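Local atomic coordinates of ForH (Streptomyces kaniharaensis, PDB entry 6NKO), a protein that probably takes part in making the pyrazolopyrimidine base of formycin A, being related to the purine-biosynthetic bienzyme AICAR transformylase/IMP cyclohydrolase. Residues Leu41-Thr50 with His62-Leu70. Sequence-based numbering, arbitrary orientation.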
loop_
_atom_site.group_PDB
_atom_site.type_symbol
_atom_site.label_atom_id
_atom_site.label_comp_id
_atom_site.label_asym_id
_atom_site.label_seq_id
_atom_site.Cartn_x
_atom_site.Cartn_y
_atom_site.Cartn_z
ATOM N N LEU A 41 12.193 9.996 -1.454
ATOM C CA LEU A 41 12.112 11.436 -1.684
ATOM C C LEU A 41 13.429 11.989 -2.219
ATOM O O LEU A 41 13.428 12.865 -3.092
ATOM C CB LEU A 41 11.707 12.151 -0.397
ATOM C CG LEU A 41 10.246 11.980 0.026
ATOM C CD1 LEU A 41 10.045 12.445 1.460
ATOM C CD2 LEU A 41 9.311 12.722 -0.921
ATOM N N ARG A 42 14.562 11.493 -1.713
ATOM C CA ARG A 42 15.856 11.920 -2.235
ATOM C C ARG A 42 16.069 11.476 -3.676
ATOM O O ARG A 42 16.859 12.100 -4.394
ATOM C CB ARG A 42 16.993 11.388 -1.356
ATOM C CG ARG A 42 16.787 11.608 0.133
ATOM C CD ARG A 42 18.085 11.444 0.909
ATOM N NE ARG A 42 17.917 10.586 2.080
ATOM C CZ ARG A 42 18.215 9.291 2.106
ATOM N NH1 ARG A 42 18.700 8.696 1.024
ATOM N NH2 ARG A 42 18.030 8.588 3.215
ATOM N N LEU A 43 15.387 10.418 -4.112
ATOM C CA LEU A 43 15.467 9.962 -5.493
ATOM C C LEU A 43 14.529 10.724 -6.422
ATOM O O LEU A 43 14.455 10.392 -7.609
ATOM C CB LEU A 43 15.161 8.465 -5.566
ATOM C CG LEU A 43 16.231 7.525 -5.010
ATOM C CD1 LEU A 43 15.765 6.078 -5.092
ATOM C CD2 LEU A 43 17.547 7.711 -5.750
ATOM N N GLY A 44 13.819 11.731 -5.916
ATOM C CA GLY A 44 12.895 12.500 -6.719
ATOM C C GLY A 44 11.488 11.949 -6.779
ATOM O O GLY A 44 10.625 12.570 -7.413
ATOM N N TRP A 45 11.231 10.807 -6.145
ATOM C CA TRP A 45 9.894 10.235 -6.140
ATOM C C TRP A 45 8.916 11.161 -5.427
ATOM O O TRP A 45 9.294 11.968 -4.572
ATOM C CB TRP A 45 9.892 8.872 -5.446
ATOM C CG TRP A 45 10.417 7.738 -6.267
ATOM C CD1 TRP A 45 11.590 7.700 -6.963
ATOM C CD2 TRP A 45 9.792 6.464 -6.462
ATOM N NE1 TRP A 45 11.730 6.482 -7.583
ATOM C CE2 TRP A 45 10.639 5.706 -7.293
ATOM C CE3 TRP A 45 8.594 5.893 -6.018
ATOM C CZ2 TRP A 45 10.326 4.407 -7.690
ATOM C CZ3 TRP A 45 8.287 4.602 -6.412
ATOM C CH2 TRP A 45 9.150 3.874 -7.240
ATOM N N ARG A 46 7.646 11.039 -5.788
ATOM C CA ARG A 46 6.570 11.605 -4.991
ATOM C C ARG A 46 6.080 10.528 -4.035
ATOM O O ARG A 46 5.840 9.390 -4.445
ATOM C CB ARG A 46 5.431 12.106 -5.876
ATOM C CG ARG A 46 5.736 13.422 -6.574
ATOM C CD ARG A 46 4.569 13.865 -7.433
ATOM N NE ARG A 46 3.287 13.624 -6.777
ATOM C CZ ARG A 46 2.205 13.168 -7.397
ATOM N NH1 ARG A 46 2.248 12.897 -8.695
ATOM N NH2 ARG A 46 1.079 12.982 -6.721
ATOM N N VAL A 47 5.962 10.880 -2.760
ATOM C CA VAL A 47 5.594 9.934 -1.716
ATOM C C VAL A 47 4.295 10.413 -1.087
ATOM O O VAL A 47 4.237 11.515 -0.528
ATOM C CB VAL A 47 6.701 9.786 -0.663
ATOM C CG1 VAL A 47 6.244 8.881 0.473
ATOM C CG2 VAL A 47 7.969 9.244 -1.310
ATOM N N ALA A 48 3.255 9.590 -1.188
ATOM C CA ALA A 48 1.946 9.889 -0.629
ATOM C C ALA A 48 1.577 8.816 0.386
ATOM O O ALA A 48 1.880 7.635 0.191
ATOM C CB ALA A 48 0.884 9.974 -1.726
ATOM N N ALA A 49 0.922 9.229 1.469
ATOM C CA ALA A 49 0.693 8.350 2.604
ATOM C C ALA A 49 -0.735 8.478 3.113
ATOM O O ALA A 49 -1.383 9.515 2.951
ATOM C CB ALA A 49 1.670 8.655 3.745
ATOM N N THR A 50 -1.214 7.404 3.736
ATOM C CA THR A 50 -2.487 7.436 4.438
ATOM C C THR A 50 -2.326 8.161 5.772
ATOM O O THR A 50 -1.266 8.705 6.090
ATOM C CB THR A 50 -3.027 6.024 4.649
ATOM O OG1 THR A 50 -1.993 5.183 5.173
ATOM C CG2 THR A 50 -3.546 5.446 3.342
ATOM N N HIS A 62 9.507 15.375 6.391
ATOM C CA HIS A 62 9.579 14.843 5.040
ATOM C C HIS A 62 8.392 15.364 4.240
ATOM O O HIS A 62 7.278 15.481 4.767
ATOM C CB HIS A 62 9.580 13.308 5.063
ATOM C CG HIS A 62 10.770 12.706 5.745
ATOM N ND1 HIS A 62 10.714 12.193 7.024
ATOM C CD2 HIS A 62 12.047 12.532 5.325
ATOM C CE1 HIS A 62 11.903 11.722 7.361
ATOM N NE2 HIS A 62 12.730 11.917 6.348
ATOM N N GLU A 63 8.650 15.709 2.978
ATOM C CA GLU A 63 7.651 16.322 2.104
ATOM C C GLU A 63 6.736 15.252 1.498
ATOM O O GLU A 63 6.632 15.083 0.280
ATOM C CB GLU A 63 8.342 17.161 1.025
ATOM C CG GLU A 63 9.301 16.371 0.091
ATOM C CD GLU A 63 10.685 16.135 0.692
ATOM O OE1 GLU A 63 11.691 16.164 -0.057
ATOM O OE2 GLU A 63 10.768 15.924 1.921
ATOM N N VAL A 64 6.069 14.533 2.371
ATOM C CA VAL A 64 5.120 13.510 1.952
ATOM C C VAL A 64 3.774 14.174 1.711
ATOM O O VAL A 64 3.413 15.167 2.352
ATOM C CB VAL A 64 5.021 12.367 2.988
ATOM C CG1 VAL A 64 6.350 11.633 3.081
ATOM C CG2 VAL A 64 4.604 12.901 4.358
ATOM N N GLU A 65 3.034 13.633 0.758
ATOM C CA GLU A 65 1.736 14.169 0.396
ATOM C C GLU A 65 0.643 13.319 1.027
ATOM O O GLU A 65 0.848 12.145 1.340
ATOM C CB GLU A 65 1.574 14.221 -1.127
ATOM C CG GLU A 65 2.536 15.195 -1.803
ATOM C CD GLU A 65 2.674 14.958 -3.298
ATOM O OE1 GLU A 65 1.777 15.376 -4.056
ATOM O OE2 GLU A 65 3.688 14.363 -3.719
ATOM N N ARG A 66 -0.513 13.933 1.241
ATOM C CA ARG A 66 -1.647 13.232 1.826
ATOM C C ARG A 66 -2.388 12.461 0.741
ATOM O O ARG A 66 -2.929 13.065 -0.190
ATOM C CB ARG A 66 -2.578 14.230 2.506
ATOM C CG ARG A 66 -2.661 14.080 4.011
ATOM C CD ARG A 66 -3.944 14.683 4.548
ATOM N NE ARG A 66 -3.977 14.707 6.008
ATOM C CZ ARG A 66 -3.594 15.743 6.746
ATOM N NH1 ARG A 66 -3.143 16.845 6.163
ATOM N NH2 ARG A 66 -3.662 15.676 8.069
ATOM N N ILE A 67 -2.424 11.131 0.863
ATOM C CA ILE A 67 -3.149 10.302 -0.097
ATOM C C ILE A 67 -4.638 10.608 -0.089
ATOM O O ILE A 67 -5.354 10.236 -1.022
ATOM C CB ILE A 67 -2.922 8.803 0.188
ATOM C CG1 ILE A 67 -3.145 7.969 -1.071
ATOM C CG2 ILE A 67 -3.900 8.314 1.245
ATOM C CD1 ILE A 67 -2.232 8.313 -2.216
ATOM N N ALA A 68 -5.137 11.258 0.960
ATOM C CA ALA A 68 -6.544 11.635 0.980
ATOM C C ALA A 68 -6.822 12.749 -0.025
ATOM O O ALA A 68 -7.541 12.545 -1.013
ATOM C CB ALA A 68 -6.960 12.036 2.394
ATOM N N ASP A 69 -6.287 13.947 0.225
ATOM C CA ASP A 69 -6.499 15.057 -0.700
ATOM C C ASP A 69 -6.013 14.712 -2.106
ATOM O O ASP A 69 -6.605 15.133 -3.107
ATOM C CB ASP A 69 -5.765 16.281 -0.159
ATOM C CG ASP A 69 -5.999 16.488 1.345
ATOM O OD1 ASP A 69 -7.082 16.132 1.865
ATOM O OD2 ASP A 69 -5.076 16.984 2.028
ATOM N N LEU A 70 -4.932 13.948 -2.194
ATOM C CA LEU A 70 -4.332 13.562 -3.465
ATOM C C LEU A 70 -5.046 12.329 -3.980
ATOM O O LEU A 70 -4.860 11.244 -3.427
ATOM C CB LEU A 70 -2.855 13.233 -3.285
ATOM C CG LEU A 70 -1.909 13.019 -4.459
ATOM C CD1 LEU A 70 -1.092 14.275 -4.648
ATOM C CD2 LEU A 70 -0.998 11.841 -4.181
HETATM O O HOH W 1 5.718 13.871 -2.166
#
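V47 O receives E65 N, A49 N reaches back to E65 O and A49 O takes I67 N, all at 2.8 to 2.9 Å, the zigzag ladder of parallel strands 46-49 and 65-66. R46 CG stands beside the backbone N (chi1 -76°) and the chain bends at chi3, which brings NE to the syn lone pair of E65 OE2 at 3.2 Å, in the guanidinium plane but with the carboxylate turned 45° from it. L70 CD1 lies 3.3 Å from R46 NH2, at the guanidinium edge. With an alanine in place of R46 the E65 carboxylate would probably lose its charged mate and L70 part of its cover. A water accepts from V47 N and lies 2.6 Å from E65 OE2, linking the two beside the first rung. On the E65 face, A48 CB packs against I67 CD1 and L70 CD2, both at 3.6 Å; V47 CG1 meets V64 CG1 on the other, with L41 CD1 beyond. Strand 65-66 is one of the two outer strands of the five-stranded parallel sheet, joined to 46-49 through helix 51-59 in a beta-alpha-beta crossover. E65 OE2 is thus gripped by R46 NE and the water on the partly exposed side, while buried V47, A48, V64 and I67 supply apolar contact.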